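Local coordinates for sister chromatid cohesion protein (Chaetomium thermophilum, PDB 5T8V) that probably loads cohesin onto chromatin as the loader protein Scc2, whose HEAT-repeat C-terminal part forms this chain, at residues Ala461-Leu466 with Gln605-Phe610; Asp488-Ala493 with Tyr597-Leu602. All blocks are in the same frame, centred on the assembly; numbering follows the deposited sequence.

Contact 1. Residues Ala461-Leu466 with Gln605-Phe610; sequences AAISKL and QFCEAF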
loop_
_atom_site.group_PDB
_atom_site.type_symbol
_atom_site.label_atom_id
_atom_site.label_comp_id
_atom_site.label_asym_id
_atom_site.label_seq_id
_atom_site.Cartn_x
_atom_site.Cartn_y
_atom_site.Cartn_z
ATOM N N ALA A 461 10.980 10.994 -2.599
ATOM C CA ALA A 461 10.839 11.728 -1.346
ATOM C C ALA A 461 11.689 12.990 -1.345
ATOM O O ALA A 461 11.236 14.053 -0.905
ATOM C CB ALA A 461 11.219 10.829 -0.171
ATOM N N ALA A 462 12.928 12.894 -1.833
ATOM C CA ALA A 462 13.805 14.059 -1.851
ATOM C C ALA A 462 13.228 15.172 -2.717
ATOM O O ALA A 462 13.229 16.344 -2.320
ATOM C CB ALA A 462 15.193 13.657 -2.347
ATOM N N ILE A 463 12.732 14.826 -3.906
ATOM C CA ILE A 463 12.129 15.831 -4.777
ATOM C C ILE A 463 10.918 16.460 -4.100
ATOM O O ILE A 463 10.729 17.683 -4.141
ATOM C CB ILE A 463 11.756 15.208 -6.134
ATOM C CG1 ILE A 463 13.012 14.681 -6.839
ATOM C CG2 ILE A 463 11.049 16.228 -7.010
ATOM C CD1 ILE A 463 12.724 13.798 -8.037
ATOM N N SER A 464 10.073 15.637 -3.476
ATOM C CA SER A 464 8.901 16.162 -2.782
ATOM C C SER A 464 9.307 17.166 -1.711
ATOM O O SER A 464 8.724 18.254 -1.604
ATOM C CB SER A 464 8.107 15.010 -2.170
ATOM O OG SER A 464 6.917 15.476 -1.558
ATOM N N LYS A 465 10.315 16.817 -0.910
ATOM C CA LYS A 465 10.804 17.739 0.108
ATOM C C LYS A 465 11.319 19.028 -0.517
ATOM O O LYS A 465 11.070 20.121 0.005
ATOM C CB LYS A 465 11.894 17.065 0.941
ATOM C CG LYS A 465 12.807 18.044 1.657
ATOM C CD LYS A 465 13.575 17.390 2.788
ATOM C CE LYS A 465 14.699 18.293 3.269
ATOM N NZ LYS A 465 14.273 19.725 3.373
ATOM N N LEU A 466 12.032 18.928 -1.639
ATOM C CA LEU A 466 12.528 20.135 -2.295
ATOM C C LEU A 466 11.379 21.033 -2.734
ATOM O O LEU A 466 11.433 22.255 -2.555
ATOM C CB LEU A 466 13.407 19.764 -3.489
ATOM C CG LEU A 466 13.964 20.940 -4.295
ATOM C CD1 LEU A 466 15.404 20.690 -4.675
ATOM C CD2 LEU A 466 13.140 21.172 -5.539
ATOM N N GLN A 605 16.234 18.058 -15.310
ATOM C CA GLN A 605 15.686 16.797 -15.793
ATOM C C GLN A 605 15.413 15.832 -14.647
ATOM O O GLN A 605 14.531 14.973 -14.755
ATOM C CB GLN A 605 16.642 16.169 -16.808
ATOM C CG GLN A 605 16.097 14.922 -17.471
ATOM C CD GLN A 605 17.083 14.289 -18.432
ATOM O OE1 GLN A 605 18.140 14.854 -18.724
ATOM N NE2 GLN A 605 16.742 13.102 -18.926
ATOM N N PHE A 606 16.145 15.961 -13.540
ATOM C CA PHE A 606 15.923 15.086 -12.392
ATOM C C PHE A 606 14.574 15.367 -11.739
ATOM O O PHE A 606 13.717 14.481 -11.646
ATOM C CB PHE A 606 17.061 15.257 -11.383
ATOM C CG PHE A 606 16.811 14.584 -10.065
ATOM C CD1 PHE A 606 16.692 13.207 -9.985
ATOM C CD2 PHE A 606 16.707 15.328 -8.904
ATOM C CE1 PHE A 606 16.465 12.587 -8.773
ATOM C CE2 PHE A 606 16.481 14.713 -7.688
ATOM C CZ PHE A 606 16.360 13.340 -7.623
ATOM N N CYS A 607 14.363 16.603 -11.282
ATOM C CA CYS A 607 13.131 16.928 -10.570
ATOM C C CYS A 607 11.916 16.832 -11.481
ATOM O O CYS A 607 10.838 16.415 -11.042
ATOM C CB CYS A 607 13.230 18.325 -9.962
ATOM S SG CYS A 607 14.363 18.432 -8.565
ATOM N N GLU A 608 12.064 17.213 -12.751
ATOM C CA GLU A 608 10.944 17.149 -13.679
ATOM C C GLU A 608 10.415 15.733 -13.859
ATOM O O GLU A 608 9.312 15.567 -14.389
ATOM C CB GLU A 608 11.351 17.731 -15.035
ATOM C CG GLU A 608 11.438 19.254 -15.059
ATOM C CD GLU A 608 11.707 19.810 -16.451
ATOM O OE1 GLU A 608 12.083 19.025 -17.351
ATOM O OE2 GLU A 608 11.538 21.034 -16.649
ATOM N N ALA A 609 11.164 14.714 -13.435
ATOM C CA ALA A 609 10.703 13.334 -13.524
ATOM C C ALA A 609 9.766 12.944 -12.387
ATOM O O ALA A 609 9.145 11.875 -12.462
ATOM C CB ALA A 609 11.901 12.387 -13.541
ATOM N N PHE A 610 9.649 13.785 -11.358
ATOM C CA PHE A 610 8.816 13.523 -10.187
ATOM C C PHE A 610 7.556 12.745 -10.539
ATOM O O PHE A 610 7.465 11.543 -10.261
ATOM C CB PHE A 610 8.450 14.846 -9.512
ATOM C CG PHE A 610 7.724 14.683 -8.211
ATOM C CD1 PHE A 610 8.329 14.048 -7.141
ATOM C CD2 PHE A 610 6.444 15.178 -8.052
ATOM C CE1 PHE A 610 7.666 13.901 -5.940
ATOM C CE2 PHE A 610 5.776 15.034 -6.853
ATOM C CZ PHE A 610 6.390 14.395 -5.796
#
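I463 reaches from helix 446-474 between the rings of F606 and F610, a buried helix-to-loop contact in the helical stack of the HEAT-repeat Scc2 fragment. Its CB already meets the F610 ring, 3.8 Å from CD1. The two branches then part. CG2, anti to the backbone N, lies 3.5 Å from F610 CD1 and also faces the backbone around C607, whose carbonyl O is 4.0 Å away. CG1, set beside the backbone N (chi1 -62°), goes to the other ring and lies 3.6 Å from F606 CE2. At the tip, CD1 sits over one face of F606 as a CH-pi contact, 4.0 Å from the ring centroid and shifted toward the rim. An alanine in place of I463 would probably open a gap between the two rings, with the F606 face losing its CH-pi partner. Beyond the isoleucine, F610 passes beside S464, whose OG turns to helix 628-642 and is hydrogen-bonded to V639 O. L466, one turn along from I463, extends the apolar surface toward C607, where its CD2 stands 4.3 Å from SG.

Contact 2. Residues Asp488-Ala493 with Tyr597-Leu602; sequences DLAASA and YSIILL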
loop_
_atom_site.group_PDB
_atom_site.type_symbol
_atom_site.label_atom_id
_atom_site.label_comp_id
_atom_site.label_asym_id
_atom_site.label_seq_id
_atom_site.Cartn_x
_atom_site.Cartn_y
_atom_site.Cartn_z
ATOM N N ASP A 488 7.599 35.137 -7.711
ATOM C CA ASP A 488 6.768 34.901 -8.886
ATOM C C ASP A 488 7.311 33.742 -9.710
ATOM O O ASP A 488 6.551 32.876 -10.165
ATOM C CB ASP A 488 6.685 36.173 -9.732
ATOM C CG ASP A 488 5.836 35.994 -10.977
ATOM O OD1 ASP A 488 4.599 35.872 -10.842
ATOM O OD2 ASP A 488 6.404 35.982 -12.090
ATOM N N LEU A 489 8.632 33.696 -9.893
ATOM C CA LEU A 489 9.233 32.635 -10.691
ATOM C C LEU A 489 9.014 31.271 -10.049
ATOM O O LEU A 489 8.782 30.279 -10.747
ATOM C CB LEU A 489 10.724 32.911 -10.877
ATOM C CG LEU A 489 11.481 31.961 -11.801
ATOM C CD1 LEU A 489 10.939 32.037 -13.219
ATOM C CD2 LEU A 489 12.964 32.291 -11.768
ATOM N N ALA A 490 9.089 31.200 -8.717
ATOM C CA ALA A 490 8.824 29.945 -8.024
ATOM C C ALA A 490 7.364 29.546 -8.168
ATOM O O ALA A 490 7.055 28.371 -8.399
ATOM C CB ALA A 490 9.196 30.068 -6.549
ATOM N N ALA A 491 6.452 30.510 -8.026
ATOM C CA ALA A 491 5.044 30.235 -8.281
ATOM C C ALA A 491 4.854 29.605 -9.652
ATOM O O ALA A 491 4.107 28.631 -9.799
ATOM C CB ALA A 491 4.230 31.524 -8.168
ATOM N N SER A 492 5.534 30.141 -10.669
ATOM C CA SER A 492 5.404 29.586 -12.013
ATOM C C SER A 492 6.054 28.212 -12.115
ATOM O O SER A 492 5.552 27.336 -12.826
ATOM C CB SER A 492 6.020 30.538 -13.035
ATOM O OG SER A 492 5.313 31.764 -13.085
ATOM N N ALA A 493 7.166 28.002 -11.411
ATOM C CA ALA A 493 7.949 26.785 -11.594
ATOM C C ALA A 493 7.347 25.592 -10.867
ATOM O O ALA A 493 7.521 24.453 -11.314
ATOM C CB ALA A 493 9.386 27.008 -11.119
ATOM N N TYR A 597 18.617 28.578 -6.600
ATOM C CA TYR A 597 19.100 27.290 -7.076
ATOM C C TYR A 597 18.005 26.234 -7.030
ATOM O O TYR A 597 17.946 25.365 -7.907
ATOM C CB TYR A 597 20.313 26.848 -6.256
ATOM C CG TYR A 597 20.951 25.589 -6.786
ATOM C CD1 TYR A 597 21.592 25.580 -8.019
ATOM C CD2 TYR A 597 20.906 24.408 -6.064
ATOM C CE1 TYR A 597 22.168 24.432 -8.514
ATOM C CE2 TYR A 597 21.481 23.254 -6.552
ATOM C CZ TYR A 597 22.110 23.272 -7.780
ATOM O OH TYR A 597 22.686 22.123 -8.269
ATOM N N SER A 598 17.122 26.294 -6.031
ATOM C CA SER A 598 16.024 25.336 -5.969
ATOM C C SER A 598 15.074 25.515 -7.148
ATOM O O SER A 598 14.612 24.530 -7.739
ATOM C CB SER A 598 15.277 25.485 -4.645
ATOM O OG SER A 598 16.158 25.346 -3.543
ATOM N N ILE A 599 14.768 26.764 -7.503
ATOM C CA ILE A 599 13.962 27.020 -8.693
ATOM C C ILE A 599 14.637 26.425 -9.920
ATOM O O ILE A 599 13.988 25.788 -10.757
ATOM C CB ILE A 599 13.717 28.533 -8.851
ATOM C CG1 ILE A 599 12.779 29.032 -7.752
ATOM C CG2 ILE A 599 13.115 28.851 -10.212
ATOM C CD1 ILE A 599 12.886 30.520 -7.489
ATOM N N ILE A 600 15.951 26.620 -10.048
ATOM C CA ILE A 600 16.677 26.004 -11.155
ATOM C C ILE A 600 16.493 24.491 -11.136
ATOM O O ILE A 600 16.299 23.860 -12.183
ATOM C CB ILE A 600 18.163 26.402 -11.099
ATOM C CG1 ILE A 600 18.307 27.901 -11.380
ATOM C CG2 ILE A 600 18.981 25.592 -12.108
ATOM C CD1 ILE A 600 19.682 28.451 -11.122
ATOM N N LEU A 601 16.541 23.886 -9.948
ATOM C CA LEU A 601 16.425 22.435 -9.852
ATOM C C LEU A 601 15.043 21.957 -10.277
ATOM O O LEU A 601 14.918 20.909 -10.917
ATOM C CB LEU A 601 16.736 21.977 -8.427
ATOM C CG LEU A 601 18.209 22.005 -8.009
ATOM C CD1 LEU A 601 18.333 21.686 -6.535
ATOM C CD2 LEU A 601 19.044 21.026 -8.832
ATOM N N LEU A 602 13.992 22.702 -9.925
ATOM C CA LEU A 602 12.649 22.284 -10.310
ATOM C C LEU A 602 12.508 22.117 -11.814
ATOM O O LEU A 602 11.641 21.363 -12.262
ATOM C CB LEU A 602 11.609 23.286 -9.808
ATOM C CG LEU A 602 11.380 23.334 -8.296
ATOM C CD1 LEU A 602 10.375 24.418 -7.960
ATOM C CD2 LEU A 602 10.909 21.989 -7.762
#
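With chi1 of -70°, I599 sets CG1 beside its backbone N and CG2 anti to that N, and the two branches meet different residues of helix 481-494. L489 answers with CG anti to its own backbone N (chi1 -174°), which brings CG up to the CG2 methyl of I599. L489 CD2 is the nearest atom there, 3.8 Å from I599 CG2, with CG scarcely farther off, and the two side chains cross at a slant. The other branch of I599 goes to A490: its tip CD1 is 3.8 Å from A490 CB, and CG1 rests against the same methyl. A493, one turn on from L489 and pointing at helix 590-602, completes the group. Its CB approaches I599 CG2 at 4.3 Å and L602 CD1 at 4.2 Å, and thus bridges two residues that are themselves a turn apart. No hydrogen bond crosses between the segments, and the closest contacts are all between aliphatic carbons. Two of the three residues contributed by 488-493 are alanines, so I599, which buries the largest area in the contact, and L602 meet short methyls there. The A490 and I599 CA atoms are 5.9 Å apart, while the local axes come within 9.9 Å. M503 of the short helix 500-503 touches both L489 and I599, and L602 also packs on L466 and R467 of helix 446-474. On the far side of helix 481-494, D488 OD2 forms a salt bridge with R499. The N-to-C directions of the two segments differ by 23°, a near-parallel, apolar helix-helix packing within the HEAT-repeat alpha-solenoid of Scc2, between helices far apart in sequence.

How the contacts relate
The centres of contacts 1 and 2 lie 12 Å apart, both within the helical solenoid. Along the chain the order is 461-466, 488-493, 597-602 and 605-610, so both segments of contact 2 fall between those of contact 1. Helices 446-474 and 481-494 are consecutive and supply the first segments; helix 590-602 and the loop after it supply the second. The contacts touch directly: L466 CD2 meets L602 CD2, L466 CD1 meets L601 CD1, and C607 CB packs on L601 O. Together they bring the 597-602 part of helix 590-602 and the 605-610 segment after it against two successive helices, so that chain parts over 100 residues apart meet in adjoining buried contacts.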